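Side-chain contacts in putative exported protein (Bacteroides fragilis NCTC 9343, PDB 3IEE), which is of unknown function but, as an all-helical and probably lipid-anchored exported protein, is likely to act at the cell envelope: residues L136-Q139 with M140-K144; P167-A170 with Q171-V175; G197-I200 with D201-A205. All coordinates share one frame; numbering follows the deposited sequence. Where two conformers were deposited one is given.

Interaction 1 of 3, residues L136-Q139 with M140-K144; sequences LSTQ and MSEYK. With EDO (1,2-ethanediol), chain C; EDO (1,2-ethanediol), chain E.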
loop_
_atom_site.group_PDB
_atom_site.type_symbol
_atom_site.label_atom_id
_atom_site.label_comp_id
_atom_site.label_asym_id
_atom_site.label_seq_id
_atom_site.Cartn_x
_atom_site.Cartn_y
_atom_site.Cartn_z
ATOM N N LEU A 136 0.423 -16.458 4.113
ATOM C CA LEU A 136 1.034 -15.405 4.949
ATOM C C LEU A 136 1.276 -14.143 4.147
ATOM O O LEU A 136 1.058 -13.019 4.663
ATOM C CB LEU A 136 2.356 -15.891 5.596
ATOM C CG LEU A 136 2.188 -16.914 6.734
ATOM C CD1 LEU A 136 3.480 -17.521 7.140
ATOM C CD2 LEU A 136 1.520 -16.210 7.956
ATOM N N SER A 137 1.711 -14.272 2.899
ATOM C CA SER A 137 1.884 -13.113 2.029
ATOM C C SER A 137 0.579 -12.328 1.852
ATOM O O SER A 137 0.540 -11.079 1.921
ATOM C CB SER A 137 2.349 -13.566 0.666
ATOM O OG SER A 137 2.412 -12.443 -0.174
ATOM N N THR A 138 -0.500 -13.046 1.593
ATOM C CA THR A 138 -1.810 -12.418 1.467
ATOM C C THR A 138 -2.237 -11.700 2.784
ATOM O O THR A 138 -2.714 -10.565 2.741
ATOM C CB THR A 138 -2.856 -13.486 0.977
ATOM O OG1 THR A 138 -2.699 -13.623 -0.451
ATOM C CG2 THR A 138 -4.309 -13.057 1.347
ATOM N N GLN A 139 -1.996 -12.358 3.924
ATOM C CA GLN A 139 -2.298 -11.818 5.242
ATOM C C GLN A 139 -1.519 -10.541 5.488
ATOM O O GLN A 139 -2.117 -9.588 5.963
ATOM C CB GLN A 139 -1.988 -12.797 6.350
ATOM C CG GLN A 139 -2.999 -13.905 6.387
ATOM C CD GLN A 139 -2.603 -15.015 7.343
ATOM O OE1 GLN A 139 -2.949 -16.176 7.124
ATOM N NE2 GLN A 139 -1.900 -14.666 8.410
HETATM N N MSE A 140 -0.205 -10.559 5.209
HETATM C CA MSE A 140 0.671 -9.347 5.393
HETATM C C MSE A 140 0.066 -8.190 4.634
HETATM O O MSE A 140 -0.104 -7.076 5.160
HETATM C CB MSE A 140 2.124 -9.632 4.945
HETATM C CG MSE A 140 2.844 -10.616 5.878
HETATM SE SE MSE A 140 4.454 -11.268 4.993
HETATM C CE MSE A 140 5.285 -9.600 4.691
ATOM N N SER A 141 -0.352 -8.461 3.415
ATOM C CA SER A 141 -0.852 -7.397 2.567
ATOM C C SER A 141 -2.206 -6.901 3.059
ATOM O O SER A 141 -2.503 -5.723 3.022
ATOM C CB SER A 141 -0.965 -7.893 1.140
ATOM O OG SER A 141 0.338 -7.917 0.586
ATOM N N GLU A 142 -2.969 -7.818 3.610
ATOM C CA GLU A 142 -4.288 -7.467 4.155
ATOM C C GLU A 142 -4.170 -6.601 5.416
ATOM O O GLU A 142 -4.884 -5.581 5.574
ATOM C CB GLU A 142 -5.108 -8.728 4.434
ATOM C CG GLU A 142 -5.762 -9.281 3.189
ATOM C CD GLU A 142 -6.580 -10.555 3.425
ATOM O OE1 GLU A 142 -6.481 -11.143 4.530
ATOM O OE2 GLU A 142 -7.303 -10.980 2.475
ATOM N N TYR A 143 -3.283 -6.993 6.318
ATOM C CA TYR A 143 -3.048 -6.168 7.510
ATOM C C TYR A 143 -2.603 -4.743 7.139
ATOM O O TYR A 143 -3.085 -3.733 7.708
ATOM C CB TYR A 143 -1.976 -6.783 8.382
ATOM C CG TYR A 143 -2.340 -8.022 9.172
ATOM C CD1 TYR A 143 -3.382 -7.985 10.102
ATOM C CD2 TYR A 143 -1.581 -9.183 9.049
ATOM C CE1 TYR A 143 -3.670 -9.085 10.877
ATOM C CE2 TYR A 143 -1.885 -10.288 9.793
ATOM C CZ TYR A 143 -2.919 -10.229 10.701
ATOM O OH TYR A 143 -3.230 -11.340 11.437
ATOM N N LYS A 144 -1.719 -4.644 6.135
ATOM C CA LYS A 144 -1.212 -3.358 5.667
ATOM C C LYS A 144 -2.380 -2.486 5.128
ATOM O O LYS A 144 -2.554 -1.317 5.496
ATOM C CB LYS A 144 -0.189 -3.609 4.583
ATOM C CG LYS A 144 0.279 -2.378 3.822
ATOM C CD LYS A 144 1.514 -2.660 3.000
ATOM C CE LYS A 144 1.945 -1.510 2.057
ATOM N NZ LYS A 144 3.193 -1.833 1.278
HETATM C C1 EDO C . 3.225 -9.476 -1.827
HETATM O O1 EDO C . 2.772 -9.351 -3.197
HETATM C C2 EDO C . 2.029 -9.609 -0.880
HETATM O O2 EDO C . 2.460 -9.681 0.493
HETATM C C1 EDO E . -7.393 -9.138 7.209
HETATM O O1 EDO E . -8.628 -8.745 7.827
HETATM C C2 EDO E . -6.447 -9.845 8.180
HETATM O O2 EDO E . -5.532 -10.687 7.456
#

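Interaction 2 of 3, residues P167-A170 with Q171-V175; sequences PLKA and QIMSV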
loop_
_atom_site.group_PDB
_atom_site.type_symbol
_atom_site.label_atom_id
_atom_site.label_comp_id
_atom_site.label_asym_id
_atom_site.label_seq_id
_atom_site.Cartn_x
_atom_site.Cartn_y
_atom_site.Cartn_z
ATOM N N PRO A 167 -7.049 28.419 0.469
ATOM C CA PRO A 167 -8.062 28.503 -0.597
ATOM C C PRO A 167 -8.069 27.277 -1.530
ATOM O O PRO A 167 -9.053 27.079 -2.233
ATOM C CB PRO A 167 -7.659 29.765 -1.381
ATOM C CG PRO A 167 -6.249 30.004 -1.064
ATOM C CD PRO A 167 -6.027 29.472 0.348
ATOM N N LEU A 168 -6.994 26.492 -1.524
ATOM C CA LEU A 168 -6.918 25.258 -2.328
ATOM C C LEU A 168 -7.089 23.965 -1.527
ATOM O O LEU A 168 -6.719 22.884 -2.011
ATOM C CB LEU A 168 -5.608 25.208 -3.081
ATOM C CG LEU A 168 -5.296 26.393 -3.982
ATOM C CD1 LEU A 168 -3.929 26.225 -4.538
ATOM C CD2 LEU A 168 -6.340 26.531 -5.095
ATOM N N LYS A 169 -7.713 24.055 -0.355
ATOM C CA LYS A 169 -7.952 22.875 0.483
ATOM C C LYS A 169 -8.583 21.725 -0.296
ATOM O O LYS A 169 -8.099 20.614 -0.224
ATOM C CB LYS A 169 -8.828 23.284 1.667
ATOM C CG LYS A 169 -9.406 22.140 2.499
ATOM C CD LYS A 169 -10.128 22.680 3.717
ATOM C CE LYS A 169 -11.531 23.114 3.441
ATOM N NZ LYS A 169 -11.819 24.351 4.275
ATOM N N ALA A 170 -9.686 21.973 -1.013
ATOM C CA ALA A 170 -10.344 20.869 -1.752
ATOM C C ALA A 170 -9.409 20.183 -2.749
ATOM O O ALA A 170 -9.361 18.923 -2.857
ATOM C CB ALA A 170 -11.640 21.335 -2.478
ATOM N N GLN A 171 -8.661 20.992 -3.489
ATOM C CA GLN A 171 -7.739 20.473 -4.502
ATOM C C GLN A 171 -6.617 19.662 -3.824
ATOM O O GLN A 171 -6.307 18.518 -4.198
ATOM C CB GLN A 171 -7.174 21.615 -5.369
ATOM C CG GLN A 171 -8.225 22.328 -6.252
ATOM C CD GLN A 171 -9.169 23.251 -5.534
ATOM O OE1 GLN A 171 -8.952 23.597 -4.370
ATOM N NE2 GLN A 171 -10.215 23.736 -6.246
ATOM N N ILE A 172 -6.020 20.240 -2.786
ATOM C CA ILE A 172 -4.954 19.557 -2.023
ATOM C C ILE A 172 -5.444 18.189 -1.481
ATOM O O ILE A 172 -4.775 17.145 -1.627
ATOM C CB ILE A 172 -4.416 20.474 -0.875
ATOM C CG1 ILE A 172 -3.758 21.737 -1.439
ATOM C CG2 ILE A 172 -3.396 19.697 0.000
ATOM C CD1 ILE A 172 -3.581 22.878 -0.391
HETATM N N MSE A 173 -6.627 18.187 -0.872
HETATM C CA MSE A 173 -7.209 16.982 -0.327
HETATM C C MSE A 173 -7.505 15.920 -1.389
HETATM O O MSE A 173 -7.208 14.711 -1.174
HETATM C CB MSE A 173 -8.421 17.332 0.547
HETATM C CG MSE A 173 -7.995 18.081 1.835
HETATM SE SE MSE A 173 -9.533 18.497 2.959
HETATM C CE MSE A 173 -9.972 16.683 3.497
ATOM N N SER A 174 -7.988 16.363 -2.567
ATOM C CA SER A 174 -8.228 15.465 -3.675
ATOM C C SER A 174 -6.935 14.799 -4.138
ATOM O O SER A 174 -6.946 13.606 -4.418
ATOM C CB SER A 174 -8.851 16.166 -4.896
ATOM O OG SER A 174 -7.946 17.077 -5.477
ATOM N N VAL A 175 -5.847 15.549 -4.260
ATOM C CA VAL A 175 -4.577 14.953 -4.651
ATOM C C VAL A 175 -4.113 13.910 -3.631
ATOM O O VAL A 175 -3.663 12.802 -3.996
ATOM C CB VAL A 175 -3.455 16.034 -4.822
ATOM C CG1 VAL A 175 -2.077 15.358 -5.082
ATOM C CG2 VAL A 175 -3.816 17.059 -5.943
HETATM O O HOH W 1 -10.705 24.778 -2.049
#

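Interaction 3 of 3, residues G197-I200 with D201-A205; sequences GPRI and DLKVA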
loop_
_atom_site.group_PDB
_atom_site.type_symbol
_atom_site.label_atom_id
_atom_site.label_comp_id
_atom_site.label_asym_id
_atom_site.label_seq_id
_atom_site.Cartn_x
_atom_site.Cartn_y
_atom_site.Cartn_z
ATOM N N GLY A 197 -8.572 -9.650 -8.739
ATOM C CA GLY A 197 -9.098 -8.831 -9.831
ATOM C C GLY A 197 -10.277 -7.993 -9.464
ATOM O O GLY A 197 -10.295 -6.776 -9.720
ATOM N N PRO A 198 -11.327 -8.621 -8.888
ATOM C CA PRO A 198 -12.493 -7.786 -8.546
ATOM C C PRO A 198 -12.202 -6.693 -7.528
ATOM O O PRO A 198 -12.839 -5.621 -7.571
ATOM C CB PRO A 198 -13.523 -8.805 -8.024
ATOM C CG PRO A 198 -13.116 -10.087 -8.598
ATOM C CD PRO A 198 -11.604 -10.045 -8.711
ATOM N N ARG A 199 -11.312 -6.966 -6.576
ATOM C CA ARG A 199 -10.901 -5.938 -5.613
ATOM C C ARG A 199 -10.193 -4.767 -6.328
ATOM O O ARG A 199 -10.500 -3.606 -6.038
ATOM C CB ARG A 199 -10.031 -6.518 -4.498
ATOM C CG ARG A 199 -9.652 -5.506 -3.457
ATOM C CD ARG A 199 -10.858 -4.935 -2.747
ATOM N NE ARG A 199 -10.409 -4.141 -1.613
ATOM C CZ ARG A 199 -11.192 -3.513 -0.743
ATOM N NH1 ARG A 199 -12.518 -3.569 -0.823
ATOM N NH2 ARG A 199 -10.615 -2.826 0.233
ATOM N N ILE A 200 -9.305 -5.059 -7.290
ATOM C CA ILE A 200 -8.678 -4.001 -8.122
ATOM C C ILE A 200 -9.788 -3.204 -8.829
ATOM O O ILE A 200 -9.794 -1.970 -8.822
ATOM C CB ILE A 200 -7.728 -4.584 -9.139
ATOM C CG1 ILE A 200 -6.515 -5.189 -8.432
ATOM C CG2 ILE A 200 -7.293 -3.474 -10.203
ATOM C CD1 ILE A 200 -5.700 -6.102 -9.298
ATOM N N ASP A 201 -10.784 -3.904 -9.372
ATOM C CA ASP A 201 -11.859 -3.189 -10.081
ATOM C C ASP A 201 -12.646 -2.259 -9.145
ATOM O O ASP A 201 -13.059 -1.153 -9.545
ATOM C CB ASP A 201 -12.785 -4.170 -10.771
ATOM C CG ASP A 201 -12.080 -5.042 -11.787
ATOM O OD1 ASP A 201 -10.993 -4.692 -12.271
ATOM O OD2 ASP A 201 -12.650 -6.096 -12.151
ATOM N N LEU A 202 -12.857 -2.706 -7.911
ATOM C CA LEU A 202 -13.582 -1.941 -6.915
ATOM C C LEU A 202 -12.804 -0.669 -6.603
ATOM O O LEU A 202 -13.367 0.447 -6.543
ATOM C CB LEU A 202 -13.720 -2.780 -5.639
ATOM C CG LEU A 202 -14.657 -2.248 -4.567
ATOM C CD1 LEU A 202 -16.081 -2.010 -5.098
ATOM C CD2 LEU A 202 -14.670 -3.267 -3.425
ATOM N N LYS A 203 -11.498 -0.807 -6.419
ATOM C CA LYS A 203 -10.680 0.357 -6.108
ATOM C C LYS A 203 -10.564 1.329 -7.305
ATOM O O LYS A 203 -10.492 2.545 -7.102
ATOM C CB LYS A 203 -9.286 -0.042 -5.625
ATOM C CG LYS A 203 -9.278 -0.800 -4.304
ATOM C CD LYS A 203 -9.783 0.013 -3.129
ATOM C CE LYS A 203 -8.700 0.920 -2.523
ATOM N NZ LYS A 203 -9.180 1.617 -1.283
ATOM N N VAL A 204 -10.549 0.802 -8.528
ATOM C CA VAL A 204 -10.595 1.644 -9.739
ATOM C C VAL A 204 -11.905 2.412 -9.805
ATOM O O VAL A 204 -11.949 3.626 -10.157
ATOM C CB VAL A 204 -10.365 0.830 -11.013
ATOM C CG1 VAL A 204 -10.696 1.696 -12.238
ATOM C CG2 VAL A 204 -8.931 0.274 -11.029
ATOM N N ALA A 205 -12.993 1.773 -9.372
ATOM C CA ALA A 205 -14.280 2.462 -9.324
ATOM C C ALA A 205 -14.268 3.556 -8.254
ATOM O O ALA A 205 -14.840 4.625 -8.453
ATOM C CB ALA A 205 -15.436 1.419 -9.062
#

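Interaction 1 of 3, residues L136-Q139 with M140-K144
Thr138 and Glu142 run side by side on the surface of helix 123-162, one alpha-helical turn apart and pointing the same way. The methyl CG2 of Thr138 lies 3.8 Å from Glu142 OE2, so this is contact along the aliphatic flank and not a polar bond. Glu142 CG is anti to its carbonyl carbon (chi1 -81°) and the chain is extended beyond it, which carries the carboxylate back along the helix. Tyr143 turns back in a similar way toward Gln139. Its CD2 comes 3.2 Å from Gln139 O, at a slant to the ring, while Tyr143 N donates to the same oxygen at 2.9 Å. A 1,2-ethanediol, probably from the crystallisation liquor, covers one ring face and gives a hydrogen bond from O2 to Glu142 OE1. Backbone i to i+4 bonds, Glu142 N to Thr138 O and Tyr143 N to Gln139 O, set the spacing of these pairs. On the inner side, Leu136 and Met140 (selenomethionine) pack on helix 87-119, against Glu106, Asn110 and Leu100. Lys144 reaches Glu43 in a salt bridge. A second ethanediol, less surely placed, lies near Ser137. Ser137 O accepts from Ser141 N at 3.1 Å.

Interaction 2 of 3, residues P167-A170 with Q171-V175
The flat side-chain amide of Gln171 turns its OE1 back over the first turn of helix 169-189. Gln171 OE1 lies 3.3 Å from Leu168 O; both are acceptors, so this is no bond. The same OE1 of Gln171 is 3.9 Å from Leu168 CB, and the two side chains cross at about a right angle. With chi2 at 74° the Gln171 side chain bends, and the amide lies back toward the helix start. One water lies between OE1 and the backbone. It donates to Gln171 OE1 and to Pro167 O, and accepts from Ala170 N at 3.2 Å. An amide of the first turn is thus satisfied through water, and the same water ties the side-chain amide oxygen of Gln171 to Pro167 in the loop. Leu168 is the N-cap residue. Its carbonyl O takes a nearly straight bond from Ile172 N at 2.8 Å. Ile172 CD1 also packs on Leu168 CB, at 4.1 Å. On another side of the helix Lys169 and Met173 (selenomethionine) lie side by side, with Lys169 CG 3.7 Å from Met173 SE. Met173 goes on to helix 123-162, touching Glu156, Glu159 and Leu160. Ser174 OG donates a short bond to Gln171 O, an oxygen that also accepts from Val175 N. Tyr230 of helix 224-247 is a further partner of this hydroxyl and touches Gln171 as well. Leu168 meets Glu226 and Met227 of the same helix. These features belong to the first turn of an alpha-helix in a helical bundle, with a water-bridged glutamine at N3, three residues after the N-cap.

Interaction 3 of 3, residues G197-I200 with D201-A205
The first turns of helix 197-215 hold this contact, with Pro198 as the second residue of the helix. Proline suits this place because the first-turn amides are not needed for i to i+4 bonding. The i to i+4 backbone bonds start with Asp201 N to Gly197 O at 2.9 Å, and Leu202, Lys203 and Val204 repeat the step. On one side the Arg199 side chain leans over the next turn. Its CG is anti to the backbone N (chi1 -177°) and the chain bends at chi2, which brings the guanidinium beside Leu202 and Lys203. Arg199 NH1 lies 3.4 Å from Leu202 CD2, and the methyl approaches the group at a slant. Lys203 CD sits over one guanidinium face, 4.3 Å above the plane and offset toward the rim. This conformer of Arg199 is one of two deposited. Lys203 itself bends at chi2 and chi3, and its NZ forms a salt bridge with Glu206. Its side chain also touches Ser184, Ile185 and Leu188 of helix 169-189. On the buried side Ile200 CG2 meets Val204 CG2 at 4.2 Å, the two side chains crossing at a slant. Both pack on Val244 of helix 224-247. Asp201 turns its carboxylate back toward the start of the helix, with CG 3.2 Å from Gly197 O. Gly197 O and the carboxylate oxygens are all acceptors, so no hydrogen bond forms between them. OD1 forms a salt bridge with Arg248, and OD2 is also hydrogen-bonded elsewhere. Arg199 NH2 and Lys203 NZ are 4.9 Å apart. These like charges probably disfavour closer approach, and the pairing of Lys203 with Glu206 would be expected to ease the repulsion, while the aliphatic part of Lys203, not its ammonium group, lies loosely over the guanidinium.

Overall arrangement
All three interactions are local contacts within single helices, and none touches another. Interaction 1 lies in the middle of helix 123-162, in the DUF6845 range. Interactions 2 and 3 lie at the starts of the consecutive helices 169-189 and 197-215, both in the DUF3829-like range. Interactions 1 and 2 are farthest apart, with centres 31 Å from each other and on opposite sides of the chain's centre. Interactions 1 and 3 are closer, their nearest atoms about 8 Å apart. Helix 224-247 is a shared neighbour of interactions 2 and 3, whose centres are 25 Å apart. The function is unknown, and no active site can be assigned to these contacts; the bound ethanediols accompany interaction 1.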